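Local coordinates for protein concanavalin B (Canavalia ensiformis, PDB 6CAF) that may act as a carbohydrate-binding protein of the jack bean seed and has the fold of the family 18 glycosyl hydrolases, a family that includes chitinases, at residues A[230-234]-A[275-279]; A[243-249]-A[281-287]. One frame throughout, in Å; residues are numbered along the deposited sequence. Where two conformers were deposited one is given.

Interaction 1 of 2, residues A[230-234]-A[275-279]; sequences RNAWL and PYLPD
The indole of W233 and the pyrrolidine of P278 meet where one side of helix 227-239 rests against the loop 275-279, and the contact shows how an aromatic ring can use its face and its edge on the same short piece of chain. Over one face of the indole lies L277: its CB sits 3.8 Å from the centroid of the five-membered ring, 15° off the normal, a CH-pi contact. The leucine crosses the tryptophan at about a right angle, CD2 approaching CG and CD1 lying above the middle of the ring system. At the edge, W233 NE1 donates to P278 O over 2.8 Å; the oxygen lies only 7° out of the ring plane, and the donor lies in the plane of the carbonyl. This bond satisfies the indole N-H and helps to fix the rotation of the ring. One turn back, R230 reaches out with CG anti to the backbone N (chi1 -176°) and an extended chain, which carries NE to within 2.7 Å of Y276 O in a weak, bent hydrogen bond. Its guanidinium has P278 CG over one face. The proline ring thus touches three helix side chains: P278 CD is 3.7 Å from both R230 CG and W233 CD1, while P278 CB meets L234 CD1 at 3.8 Å. W233 also reaches L247 and L249 of strand 247-252. Such packing of an outer helix, its aromatic residue turned inward to the strands, against the loop before helix 280-283 and strand 284-290 belongs to the helical layer of a TIM barrel.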
# COMPACT_ATOMS: atom_id res chain seq x y z
N ARG A 230 19.36 6.64 0.24
CA ARG A 230 20.13 5.41 0.02
C ARG A 230 20.41 4.72 1.35
O ARG A 230 20.31 3.49 1.46
CB ARG A 230 21.44 5.73 -0.67
CG ARG A 230 22.26 4.56 -1.04
CD ARG A 230 23.51 4.96 -1.82
NE ARG A 230 24.19 3.80 -2.35
CZ ARG A 230 25.07 3.10 -1.68
NH1 ARG A 230 25.43 3.47 -0.46
NH2 ARG A 230 25.59 2.03 -2.23
N ASN A 231 20.79 5.51 2.34
CA ASN A 231 21.08 4.97 3.65
C ASN A 231 19.85 4.35 4.31
O ASN A 231 19.94 3.31 4.96
CB ASN A 231 21.68 6.04 4.54
CG ASN A 231 22.06 5.46 5.86
OD1 ASN A 231 22.98 4.65 5.94
ND2 ASN A 231 21.34 5.85 6.89
N ALA A 232 18.71 5.01 4.15
CA ALA A 232 17.48 4.50 4.72
C ALA A 232 17.11 3.18 4.03
O ALA A 232 16.68 2.23 4.68
CB ALA A 232 16.38 5.54 4.66
N TRP A 233 17.23 3.14 2.70
CA TRP A 233 16.99 1.89 1.99
C TRP A 233 17.88 0.79 2.56
O TRP A 233 17.41 -0.31 2.86
CB TRP A 233 17.23 2.08 0.50
CG TRP A 233 17.07 0.85 -0.29
CD1 TRP A 233 18.02 -0.08 -0.52
CD2 TRP A 233 15.87 0.34 -0.88
NE1 TRP A 233 17.51 -1.11 -1.26
CE2 TRP A 233 16.19 -0.88 -1.48
CE3 TRP A 233 14.57 0.83 -0.98
CZ2 TRP A 233 15.24 -1.64 -2.18
CZ3 TRP A 233 13.64 0.08 -1.65
CH2 TRP A 233 13.99 -1.13 -2.25
N LEU A 234 19.17 1.08 2.70
CA LEU A 234 20.07 0.12 3.31
C LEU A 234 19.55 -0.37 4.66
O LEU A 234 19.54 -1.57 4.94
CB LEU A 234 21.47 0.74 3.45
CG LEU A 234 22.53 -0.13 4.08
CD1 LEU A 234 22.75 -1.42 3.29
CD2 LEU A 234 23.85 0.61 4.26
N PRO A 275 19.54 3.20 -9.40
CA PRO A 275 20.75 2.42 -9.66
C PRO A 275 21.63 2.22 -8.45
O PRO A 275 22.49 1.32 -8.44
CB PRO A 275 21.48 3.24 -10.73
CG PRO A 275 20.39 4.02 -11.39
CD PRO A 275 19.46 4.38 -10.27
N TYR A 276 21.42 3.05 -7.44
CA TYR A 276 22.30 3.13 -6.31
C TYR A 276 21.71 2.58 -5.03
O TYR A 276 22.27 2.78 -3.96
CB TYR A 276 22.75 4.58 -6.14
CG TYR A 276 23.51 5.06 -7.32
CD1 TYR A 276 24.69 4.49 -7.65
CD2 TYR A 276 23.00 6.05 -8.16
CE1 TYR A 276 25.42 4.93 -8.74
CE2 TYR A 276 23.69 6.47 -9.27
CZ TYR A 276 24.91 5.89 -9.56
OH TYR A 276 25.63 6.29 -10.66
N LEU A 277 20.59 1.90 -5.12
CA LEU A 277 20.01 1.29 -3.92
C LEU A 277 20.75 0.02 -3.57
O LEU A 277 20.88 -0.87 -4.40
CB LEU A 277 18.55 0.94 -4.18
CG LEU A 277 17.62 2.12 -4.43
CD1 LEU A 277 16.24 1.61 -4.74
CD2 LEU A 277 17.63 3.13 -3.30
N PRO A 278 21.23 -0.09 -2.31
CA PRO A 278 21.90 -1.34 -1.96
C PRO A 278 21.03 -2.57 -2.14
O PRO A 278 19.86 -2.55 -1.80
CB PRO A 278 22.27 -1.13 -0.49
CG PRO A 278 22.52 0.33 -0.39
CD PRO A 278 21.49 0.96 -1.31
N ASP A 279 21.62 -3.64 -2.65
CA ASP A 279 20.91 -4.89 -2.91
C ASP A 279 19.71 -4.70 -3.85
O ASP A 279 18.75 -5.47 -3.83
CB ASP A 279 20.51 -5.61 -1.61
CG ASP A 279 21.69 -6.16 -0.85
OD1 ASP A 279 22.70 -6.51 -1.48
OD2 ASP A 279 21.58 -6.25 0.38

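Interaction 2 of 2, residues A[243-249]-A[281-287]; sequences RDKNLFL and QTRYAGI
Parallel strands 247-252 and 284-290 are neighbours in the TIM barrel of this family 18 protein, and here they begin their pairing, with the loop before one and the short helix before the other. R283 O accepts from L247 N at 3.1 Å, L247 O receives A285 N at 2.8 Å, and L249 N donates to G286 O; the ladder runs on, L249 also bonding to A288. L247 and L249 turn to the face shared with Y284 and I287, the side covered by W233 of helix 227-239, and L249 CD1 touches the edge of the tyrosine ring at CE1. Toward the loop, R283 folds back through two bends (chi2 -60°, chi3 -54°), bringing its guanidinium between R243 CA over one face and L247 CD1 over the other. NE binds D244 O, and R283 NH2 gives N246 OD1 a nearly straight bond of 2.9 Å that lies in the guanidinium plane and uses a lone pair of the amide. With T237 O and V240 O, this buried guanidinium, presumably charged, is gripped by four carbonyl oxygens, none of them a carboxylate. K245 runs along the outside, its NZ linked through one water to Y284 O and, by a weaker link, through another to Q281 O and OE1. F248, also stacked with F210, lies against A285, whose CB sits 3.6 Å from the phenyl centroid and 18° off its normal.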
# COMPACT_ATOMS: atom_id res chain seq x y z
N ARG A 243 15.06 -12.10 2.91
CA ARG A 243 15.82 -11.31 1.95
C ARG A 243 15.35 -11.59 0.51
O ARG A 243 16.11 -11.95 -0.38
CB ARG A 243 17.33 -11.55 2.11
CG ARG A 243 17.90 -11.40 3.52
CD ARG A 243 17.44 -10.18 4.32
NE ARG A 243 18.39 -9.85 5.38
CZ ARG A 243 18.14 -9.09 6.44
NH1 ARG A 243 16.95 -8.59 6.61
NH2 ARG A 243 19.09 -8.81 7.32
N ASP A 244 14.07 -11.35 0.29
CA ASP A 244 13.41 -11.56 -0.98
C ASP A 244 13.20 -10.21 -1.69
O ASP A 244 13.49 -9.14 -1.15
CB ASP A 244 12.05 -12.25 -0.75
CG ASP A 244 12.13 -13.68 -0.28
OD1 ASP A 244 13.19 -14.34 -0.39
OD2 ASP A 244 11.09 -14.19 0.18
N LYS A 245 12.63 -10.26 -2.88
CA LYS A 245 12.30 -9.06 -3.61
C LYS A 245 11.01 -8.50 -3.07
O LYS A 245 9.95 -8.66 -3.67
CB LYS A 245 12.20 -9.40 -5.08
CG LYS A 245 12.30 -8.24 -6.02
CD LYS A 245 12.68 -8.62 -7.47
CE LYS A 245 14.11 -9.12 -7.53
NZ LYS A 245 14.72 -9.02 -8.88
N ASN A 246 11.11 -7.84 -1.92
CA ASN A 246 9.93 -7.50 -1.15
C ASN A 246 9.88 -6.05 -0.70
O ASN A 246 8.98 -5.72 0.06
CB ASN A 246 9.76 -8.44 0.04
CG ASN A 246 10.97 -8.49 0.97
OD1 ASN A 246 11.87 -7.66 0.90
ND2 ASN A 246 10.97 -9.50 1.87
N LEU A 247 10.81 -5.22 -1.19
CA LEU A 247 10.89 -3.83 -0.77
C LEU A 247 10.53 -2.90 -1.91
O LEU A 247 11.03 -3.02 -3.03
CB LEU A 247 12.27 -3.47 -0.27
CG LEU A 247 12.80 -4.19 0.92
CD1 LEU A 247 14.16 -3.63 1.29
CD2 LEU A 247 11.84 -4.08 2.06
N PHE A 248 9.63 -1.97 -1.60
CA PHE A 248 9.22 -0.96 -2.53
C PHE A 248 9.49 0.41 -1.95
O PHE A 248 9.41 0.58 -0.72
CB PHE A 248 7.72 -1.02 -2.78
CG PHE A 248 7.21 -2.25 -3.45
CD1 PHE A 248 7.10 -3.44 -2.76
CD2 PHE A 248 6.75 -2.20 -4.77
CE1 PHE A 248 6.55 -4.55 -3.35
CE2 PHE A 248 6.22 -3.33 -5.38
CZ PHE A 248 6.10 -4.50 -4.65
N LEU A 249 9.74 1.39 -2.82
CA LEU A 249 9.74 2.79 -2.40
C LEU A 249 8.36 3.37 -2.60
O LEU A 249 7.87 3.44 -3.74
CB LEU A 249 10.72 3.64 -3.21
CG LEU A 249 12.17 3.24 -3.15
CD1 LEU A 249 12.49 2.25 -4.26
CD2 LEU A 249 13.05 4.46 -3.33
N GLN A 281 19.43 -5.65 -6.83
CA GLN A 281 19.12 -6.80 -7.64
C GLN A 281 18.36 -7.92 -6.92
O GLN A 281 17.78 -8.76 -7.59
CB GLN A 281 20.40 -7.37 -8.28
CG GLN A 281 21.13 -6.37 -9.19
CD GLN A 281 20.26 -5.83 -10.32
OE1 GLN A 281 19.35 -6.50 -10.83
NE2 GLN A 281 20.55 -4.60 -10.75
N THR A 282 18.40 -7.93 -5.59
CA THR A 282 17.71 -8.96 -4.85
C THR A 282 16.54 -8.46 -4.02
O THR A 282 15.69 -9.25 -3.69
CB THR A 282 18.65 -9.73 -3.93
OG1 THR A 282 19.32 -8.82 -3.06
CG2 THR A 282 19.69 -10.49 -4.76
N ARG A 283 16.47 -7.17 -3.68
CA ARG A 283 15.47 -6.70 -2.75
C ARG A 283 14.44 -5.76 -3.36
O ARG A 283 13.36 -5.62 -2.82
CB ARG A 283 16.11 -6.02 -1.54
CG ARG A 283 17.06 -6.92 -0.79
CD ARG A 283 16.43 -8.18 -0.24
NE ARG A 283 15.27 -7.92 0.59
CZ ARG A 283 15.35 -7.57 1.88
NH1 ARG A 283 16.53 -7.44 2.48
NH2 ARG A 283 14.24 -7.33 2.56
N TYR A 284 14.80 -5.05 -4.45
CA TYR A 284 13.93 -4.02 -4.99
C TYR A 284 12.82 -4.63 -5.84
O TYR A 284 13.08 -5.32 -6.84
CB TYR A 284 14.74 -3.05 -5.83
CG TYR A 284 13.94 -2.11 -6.68
CD1 TYR A 284 13.31 -1.01 -6.15
CD2 TYR A 284 13.80 -2.34 -8.03
CE1 TYR A 284 12.55 -0.16 -6.94
CE2 TYR A 284 13.05 -1.51 -8.82
CZ TYR A 284 12.44 -0.42 -8.28
OH TYR A 284 11.68 0.43 -9.06
N ALA A 285 11.57 -4.34 -5.46
CA ALA A 285 10.41 -4.81 -6.18
C ALA A 285 9.73 -3.75 -7.03
O ALA A 285 9.03 -4.06 -7.99
CB ALA A 285 9.40 -5.39 -5.19
N GLY A 286 9.89 -2.48 -6.66
CA GLY A 286 9.20 -1.43 -7.40
C GLY A 286 8.88 -0.25 -6.53
O GLY A 286 9.57 0.03 -5.52
N ILE A 287 7.85 0.47 -6.94
CA ILE A 287 7.48 1.69 -6.28
C ILE A 287 5.97 1.72 -6.05
O ILE A 287 5.21 1.03 -6.75
CB ILE A 287 7.90 2.93 -7.08
CG1 ILE A 287 7.19 3.04 -8.40
CG2 ILE A 287 9.42 2.98 -7.27
CD1 ILE A 287 7.47 4.33 -9.16
O HOH W 1 15.32 -6.21 -8.12
O HOH W 2 17.15 -8.53 -10.51

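Interactions 1 and 2 illustrate two layers of one barrel. Interaction 2 is the more buried, and joins neighbouring strands through a backbone ladder and an arginine held by carbonyl oxygens; interaction 1, partly exposed, relies on side chains laid over a loop, with two side-chain-to-backbone bonds, one of them weak, and no strand pairing. They share a boundary: W233 CH2 lies 3.5 Å from L247 CB, and L277 CD1 lies 3.8 Å from L249 CD1. Their segments alternate along the chain. Both contacts thus join the helix-and-strand unit 227-252 to residues 275-290, which run through helix 280-283 into strand 284-290, interaction 1 in the outer layer and interaction 2 in the barrel wall.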